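Local coordinates for nitrogen regulatory protein P-II (Thiomonas intermedia, PDB 5D4N), which binds adenine nucleotides and, as a carboxysome-associated PII-like protein regulated by bicarbonate, probably acts in signalling as an enzyme regulator, at residues 9-21 with 60-72. Sequence-based numbering, arbitrary orientation.
Sequences LKKLEIILEGAHK and DDALIMIIAAVPE. With AMP (adenosine monophosphate), chain F; ADP (adenosine-5'-diphosphate), chain D.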
loop_
_atom_site.group_PDB
_atom_site.type_symbol
_atom_site.label_atom_id
_atom_site.label_comp_id
_atom_site.label_asym_id
_atom_site.label_seq_id
_atom_site.Cartn_x
_atom_site.Cartn_y
_atom_site.Cartn_z
ATOM N N LEU A 9 8.369 -1.586 13.024
ATOM C CA LEU A 9 7.469 -0.444 13.178
ATOM C C LEU A 9 6.111 -0.912 12.670
ATOM O O LEU A 9 6.013 -2.014 12.132
ATOM C CB LEU A 9 7.941 0.745 12.322
ATOM C CG LEU A 9 7.827 2.157 12.905
ATOM C CD1 LEU A 9 8.830 2.459 14.008
ATOM C CD2 LEU A 9 7.957 3.191 11.806
ATOM N N LYS A 10 5.080 -0.085 12.819
ATOM C CA LYS A 10 3.759 -0.423 12.272
ATOM C C LYS A 10 3.472 0.550 11.140
ATOM O O LYS A 10 4.059 1.645 11.105
ATOM C CB LYS A 10 2.696 -0.282 13.374
ATOM C CG LYS A 10 2.903 -1.257 14.562
ATOM C CD LYS A 10 2.581 -2.702 14.198
ATOM C CE LYS A 10 2.878 -3.594 15.397
ATOM N NZ LYS A 10 2.451 -4.987 15.188
ATOM N N LYS A 11 2.634 0.154 10.176
ATOM C CA LYS A 11 2.262 1.071 9.103
ATOM C C LYS A 11 0.763 0.998 8.955
ATOM O O LYS A 11 0.202 -0.081 8.726
ATOM C CB LYS A 11 2.927 0.708 7.778
ATOM C CG LYS A 11 2.835 1.839 6.727
ATOM C CD LYS A 11 3.029 1.319 5.310
ATOM C CE LYS A 11 1.831 0.581 4.774
ATOM N NZ LYS A 11 2.087 0.153 3.353
ATOM N N LEU A 12 0.117 2.143 9.120
ATOM C CA LEU A 12 -1.334 2.195 8.922
ATOM C C LEU A 12 -1.646 2.591 7.501
ATOM O O LEU A 12 -0.976 3.442 6.920
ATOM C CB LEU A 12 -1.952 3.273 9.833
ATOM C CG LEU A 12 -1.680 3.149 11.342
ATOM C CD1 LEU A 12 -2.461 4.221 12.105
ATOM C CD2 LEU A 12 -2.024 1.796 11.849
ATOM N N GLU A 13 -2.716 2.006 6.956
ATOM C CA GLU A 13 -3.317 2.471 5.704
ATOM C C GLU A 13 -4.732 2.883 6.128
ATOM O O GLU A 13 -5.485 2.038 6.628
ATOM C CB GLU A 13 -3.412 1.371 4.638
ATOM C CG GLU A 13 -2.022 1.098 4.074
ATOM C CD GLU A 13 -1.954 0.019 3.008
ATOM O OE1 GLU A 13 -2.946 -0.719 2.819
ATOM O OE2 GLU A 13 -0.878 -0.109 2.383
ATOM N N ILE A 14 -5.046 4.182 6.044
ATOM C CA ILE A 14 -6.338 4.713 6.524
ATOM C C ILE A 14 -7.083 5.178 5.292
ATOM O O ILE A 14 -6.632 6.118 4.638
ATOM C CB ILE A 14 -6.088 5.882 7.476
ATOM C CG1 ILE A 14 -5.205 5.447 8.662
ATOM C CG2 ILE A 14 -7.446 6.474 7.953
ATOM C CD1 ILE A 14 -4.490 6.670 9.362
ATOM N N ILE A 15 -8.190 4.507 4.954
ATOM C CA ILE A 15 -8.921 4.830 3.722
ATOM C C ILE A 15 -10.204 5.503 4.111
ATOM O O ILE A 15 -10.975 4.949 4.881
ATOM C CB ILE A 15 -9.163 3.570 2.855
ATOM C CG1 ILE A 15 -7.792 2.903 2.485
ATOM C CG2 ILE A 15 -9.988 3.966 1.607
ATOM C CD1 ILE A 15 -7.879 1.441 1.912
ATOM N N LEU A 16 -10.406 6.723 3.625
ATOM C CA LEU A 16 -11.582 7.499 4.012
ATOM C C LEU A 16 -11.911 8.554 2.981
ATOM O O LEU A 16 -11.119 8.810 2.080
ATOM C CB LEU A 16 -11.399 8.120 5.433
ATOM C CG LEU A 16 -10.501 9.371 5.564
ATOM C CD1 LEU A 16 -10.541 9.886 7.011
ATOM C CD2 LEU A 16 -9.046 9.098 5.190
ATOM N N GLU A 17 -13.089 9.173 3.095
ATOM C CA GLU A 17 -13.456 10.217 2.139
ATOM C C GLU A 17 -12.553 11.423 2.315
ATOM O O GLU A 17 -12.222 11.801 3.443
ATOM C CB GLU A 17 -14.917 10.630 2.344
ATOM C CG GLU A 17 -15.887 9.514 1.971
ATOM C CD GLU A 17 -17.254 9.734 2.605
ATOM O OE1 GLU A 17 -17.359 9.589 3.845
ATOM O OE2 GLU A 17 -18.199 10.130 1.888
ATOM N N GLY A 18 -12.165 12.016 1.201
ATOM C CA GLY A 18 -11.249 13.155 1.223
ATOM C C GLY A 18 -11.736 14.333 2.052
ATOM O O GLY A 18 -10.920 15.117 2.548
ATOM N N ALA A 19 -13.082 14.498 2.188
ATOM C CA ALA A 19 -13.630 15.613 3.000
ATOM C C ALA A 19 -13.218 15.515 4.474
ATOM O O ALA A 19 -13.255 16.522 5.186
ATOM C CB ALA A 19 -15.140 15.655 2.892
ATOM N N HIS A 20 -12.825 14.317 4.925
ATOM C CA HIS A 20 -12.396 14.097 6.303
ATOM C C HIS A 20 -10.873 14.062 6.475
ATOM O O HIS A 20 -10.377 13.635 7.531
ATOM C CB HIS A 20 -13.052 12.818 6.829
ATOM C CG HIS A 20 -14.534 12.900 6.822
ATOM N ND1 HIS A 20 -15.207 13.804 7.639
ATOM C CD2 HIS A 20 -15.434 12.228 6.067
ATOM C CE1 HIS A 20 -16.494 13.624 7.374
ATOM N NE2 HIS A 20 -16.677 12.683 6.436
ATOM N N LYS A 21 -10.113 14.503 5.433
ATOM C CA LYS A 21 -8.646 14.472 5.484
ATOM C C LYS A 21 -8.096 15.208 6.709
ATOM O O LYS A 21 -7.255 14.649 7.433
ATOM C CB LYS A 21 -8.048 15.068 4.205
ATOM C CG LYS A 21 -6.493 15.096 4.182
ATOM C CD LYS A 21 -5.957 15.600 2.839
ATOM C CE LYS A 21 -5.855 17.089 2.749
ATOM N NZ LYS A 21 -5.289 17.498 1.433
ATOM N N ASP A 60 -11.050 17.086 -3.991
ATOM C CA ASP A 60 -10.857 16.933 -2.555
ATOM C C ASP A 60 -11.869 15.996 -1.899
ATOM O O ASP A 60 -11.595 15.494 -0.807
ATOM C CB ASP A 60 -10.824 18.305 -1.869
ATOM C CG ASP A 60 -9.610 19.150 -2.227
ATOM O OD1 ASP A 60 -8.587 18.573 -2.667
ATOM O OD2 ASP A 60 -9.663 20.383 -2.009
ATOM N N ASP A 61 -13.016 15.738 -2.562
ATOM C CA ASP A 61 -14.036 14.837 -2.013
ATOM C C ASP A 61 -13.761 13.366 -2.282
ATOM O O ASP A 61 -14.397 12.522 -1.665
ATOM C CB ASP A 61 -15.418 15.181 -2.535
ATOM C CG ASP A 61 -16.011 16.488 -2.057
ATOM O OD1 ASP A 61 -15.456 17.082 -1.093
ATOM O OD2 ASP A 61 -16.991 16.943 -2.668
ATOM N N ALA A 62 -12.901 13.042 -3.255
ATOM C CA ALA A 62 -12.646 11.645 -3.585
ATOM C C ALA A 62 -12.004 10.882 -2.412
ATOM O O ALA A 62 -11.393 11.513 -1.523
ATOM C CB ALA A 62 -11.754 11.551 -4.827
ATOM N N LEU A 63 -12.169 9.546 -2.398
ATOM C CA LEU A 63 -11.524 8.710 -1.380
ATOM C C LEU A 63 -10.034 8.926 -1.423
ATOM O O LEU A 63 -9.458 9.147 -2.493
ATOM C CB LEU A 63 -11.748 7.196 -1.591
ATOM C CG LEU A 63 -13.089 6.589 -1.255
ATOM C CD1 LEU A 63 -13.076 5.118 -1.651
ATOM C CD2 LEU A 63 -13.418 6.697 0.230
ATOM N N ILE A 64 -9.405 8.857 -0.256
ATOM C CA ILE A 64 -7.952 8.949 -0.158
ATOM C C ILE A 64 -7.454 7.823 0.734
ATOM O O ILE A 64 -8.230 7.236 1.504
ATOM C CB ILE A 64 -7.476 10.330 0.413
ATOM C CG1 ILE A 64 -8.009 10.546 1.872
ATOM C CG2 ILE A 64 -7.847 11.477 -0.505
ATOM C CD1 ILE A 64 -7.433 11.759 2.582
ATOM N N MET A 65 -6.159 7.527 0.643
ATOM C CA MET A 65 -5.534 6.575 1.545
ATOM C C MET A 65 -4.375 7.277 2.187
ATOM O O MET A 65 -3.479 7.774 1.481
ATOM C CB MET A 65 -5.039 5.308 0.819
ATOM C CG MET A 65 -4.342 4.367 1.765
ATOM S SD MET A 65 -3.959 2.749 1.030
ATOM C CE MET A 65 -2.771 3.233 -0.276
ATOM N N ILE A 66 -4.397 7.349 3.518
ATOM C CA ILE A 66 -3.299 7.982 4.251
ATOM C C ILE A 66 -2.424 6.838 4.739
ATOM O O ILE A 66 -2.921 5.928 5.425
ATOM C CB ILE A 66 -3.839 8.812 5.438
ATOM C CG1 ILE A 66 -4.759 9.923 4.924
ATOM C CG2 ILE A 66 -2.636 9.386 6.221
ATOM C CD1 ILE A 66 -5.551 10.663 6.069
ATOM N N ILE A 67 -1.127 6.883 4.391
ATOM C CA ILE A 67 -0.183 5.852 4.791
ATOM C C ILE A 67 0.631 6.483 5.900
ATOM O O ILE A 67 1.251 7.533 5.687
ATOM C CB ILE A 67 0.753 5.466 3.605
ATOM C CG1 ILE A 67 -0.043 4.878 2.432
ATOM C CG2 ILE A 67 1.849 4.498 4.086
ATOM C CD1 ILE A 67 0.826 4.801 1.131
ATOM N N ALA A 68 0.654 5.846 7.069
ATOM C CA ALA A 68 1.376 6.423 8.175
ATOM C C ALA A 68 2.198 5.393 8.908
ATOM O O ALA A 68 1.625 4.486 9.513
ATOM C CB ALA A 68 0.391 7.105 9.133
ATOM N N ALA A 69 3.550 5.510 8.831
ATOM C CA ALA A 69 4.440 4.633 9.590
ATOM C C ALA A 69 4.532 5.212 10.986
ATOM O O ALA A 69 4.870 6.391 11.169
ATOM C CB ALA A 69 5.837 4.590 8.951
ATOM N N VAL A 70 4.211 4.374 11.979
ATOM C CA VAL A 70 4.167 4.796 13.379
ATOM C C VAL A 70 4.798 3.759 14.291
ATOM O O VAL A 70 4.707 2.563 14.023
ATOM C CB VAL A 70 2.700 5.068 13.813
ATOM C CG1 VAL A 70 2.033 6.092 12.913
ATOM C CG2 VAL A 70 1.836 3.797 13.864
ATOM N N PRO A 71 5.360 4.198 15.430
ATOM C CA PRO A 71 5.825 3.226 16.430
ATOM C C PRO A 71 4.606 2.447 16.955
ATOM O O PRO A 71 3.496 2.999 16.999
ATOM C CB PRO A 71 6.392 4.115 17.553
ATOM C CG PRO A 71 6.538 5.473 16.964
ATOM C CD PRO A 71 5.505 5.592 15.912
ATOM N N GLU A 72 4.786 1.178 17.370
ATOM C CA GLU A 72 3.680 0.365 17.860
ATOM C C GLU A 72 2.879 1.047 18.991
ATOM O O GLU A 72 1.655 0.905 19.030
ATOM C CB GLU A 72 4.151 -1.040 18.275
ATOM C CG GLU A 72 2.987 -1.973 18.611
ATOM C CD GLU A 72 3.294 -3.396 19.045
ATOM O OE1 GLU A 72 4.478 -3.803 18.999
ATOM O OE2 GLU A 72 2.335 -4.112 19.412
HETATM P P AMP F . 11.023 13.366 5.135
HETATM O O1P AMP F . 10.802 13.428 6.641
HETATM O O2P AMP F . 11.291 14.764 4.610
HETATM O O3P AMP F . 12.028 12.355 4.706
HETATM O "O5'" AMP F . 9.596 12.986 4.491
HETATM C "C5'" AMP F . 9.462 12.928 3.052
HETATM C "C4'" AMP F . 8.177 12.211 2.719
HETATM O "O4'" AMP F . 8.250 10.850 3.172
HETATM C "C3'" AMP F . 6.943 12.770 3.419
HETATM O "O3'" AMP F . 6.454 13.945 2.785
HETATM C "C2'" AMP F . 5.985 11.576 3.312
HETATM O "O2'" AMP F . 5.450 11.527 1.994
HETATM C "C1'" AMP F . 6.954 10.398 3.548
HETATM N N9 AMP F . 7.014 10.002 4.953
HETATM C C8 AMP F . 7.869 10.466 5.923
HETATM N N7 AMP F . 7.634 9.980 7.117
HETATM C C5 AMP F . 6.531 9.161 6.924
HETATM C C6 AMP F . 5.776 8.362 7.805
HETATM N N6 AMP F . 6.034 8.270 9.123
HETATM N N1 AMP F . 4.755 7.642 7.279
HETATM C C2 AMP F . 4.497 7.735 5.966
HETATM N N3 AMP F . 5.116 8.485 5.044
HETATM C C4 AMP F . 6.144 9.160 5.591
HETATM P PB ADP D . -19.929 2.507 2.693
HETATM O O1B ADP D . -20.607 1.653 3.619
HETATM O O2B ADP D . -20.310 3.938 2.949
HETATM O O3B ADP D . -20.319 2.161 1.274
HETATM P PA ADP D . -17.321 1.339 3.629
HETATM O O1A ADP D . -16.917 1.846 4.968
HETATM O O2A ADP D . -17.840 -0.113 3.730
HETATM O O3A ADP D . -18.348 2.328 2.897
HETATM O "O5'" ADP D . -16.044 1.340 2.681
HETATM C "C5'" ADP D . -15.465 2.597 2.297
HETATM C "C4'" ADP D . -14.234 2.346 1.464
HETATM O "O4'" ADP D . -13.277 1.594 2.235
HETATM C "C3'" ADP D . -14.480 1.481 0.237
HETATM O "O3'" ADP D . -15.021 2.229 -0.849
HETATM C "C2'" ADP D . -13.067 0.974 -0.052
HETATM O "O2'" ADP D . -12.312 2.008 -0.651
HETATM C "C1'" ADP D . -12.528 0.747 1.366
HETATM N N9 ADP D . -12.696 -0.639 1.796
HETATM C C8 ADP D . -13.765 -1.191 2.455
HETATM N N7 ADP D . -13.689 -2.492 2.599
HETATM C C5 ADP D . -12.480 -2.819 2.004
HETATM C C6 ADP D . -11.793 -4.044 1.860
HETATM N N6 ADP D . -12.299 -5.227 2.246
HETATM N N1 ADP D . -10.565 -4.010 1.290
HETATM C C2 ADP D . -10.083 -2.838 0.861
HETATM N N3 ADP D . -10.653 -1.629 0.913
HETATM C C4 ADP D . -11.852 -1.687 1.514
HETATM O O HOH W 1 -15.342 13.399 0.713
#
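Lys-11 NZ, carried past Ile-67 on the aliphatic part of its chain, is gripped three times: by OE2 of Glu-13 of its own chain at 3.1 Å, and by Glu-13 OE1 and His-96 NE2 of the third subunit. It illustrates how a buried charge can be paid for at a trimer interface. With CG anti to the backbone N (chi1 -166°) and a bend at chi3, the lysine runs obliquely over the gamma methyl of Ile-67, Lys-11 CD to Ile-67 CG2 3.6 Å, before NZ meets Glu-13 OE2 on the anti side, 29° out of the carboxylate plane; OE1 of this glutamate in turn bridges to Lys-11 of the second subunit. Shortened to alanine, this position would probably leave the glutamates of its own chain and of the third subunit without this ammonium, and Ile-67 CG2 without the alkyl chain lying on it. Next along, Met-65 SD lies 3.9 Å from Glu-13 CB, while Met-65 CG packs on Ile-15 CG1.

The backbones form antiparallel pairs from Lys-10 with Val-70 to Glu-17 with Leu-63; Leu-12 N to Ala-68 O is 2.8 Å. Ala-69 turns its peptide groups outward to AMP: Ala-69 N donates to adenine N1 at 2.9 Å, and Ala-69 O accepts from N6. At the other end, Ile-15 and Leu-63 line the ADP pocket. On the face turned away from Lys-11, Glu-13 and Met-65, Leu-16 CD2 touches Ile-64 CG1 and Ile-66 CD1.

Strands 7-17 and 63-70 lie centrally in the antiparallel sheet of the PII fold, with 92-100 beside the first and 36-46 beside the second, and helix 21-31 packed on Ile-14, Leu-16 and Ile-66.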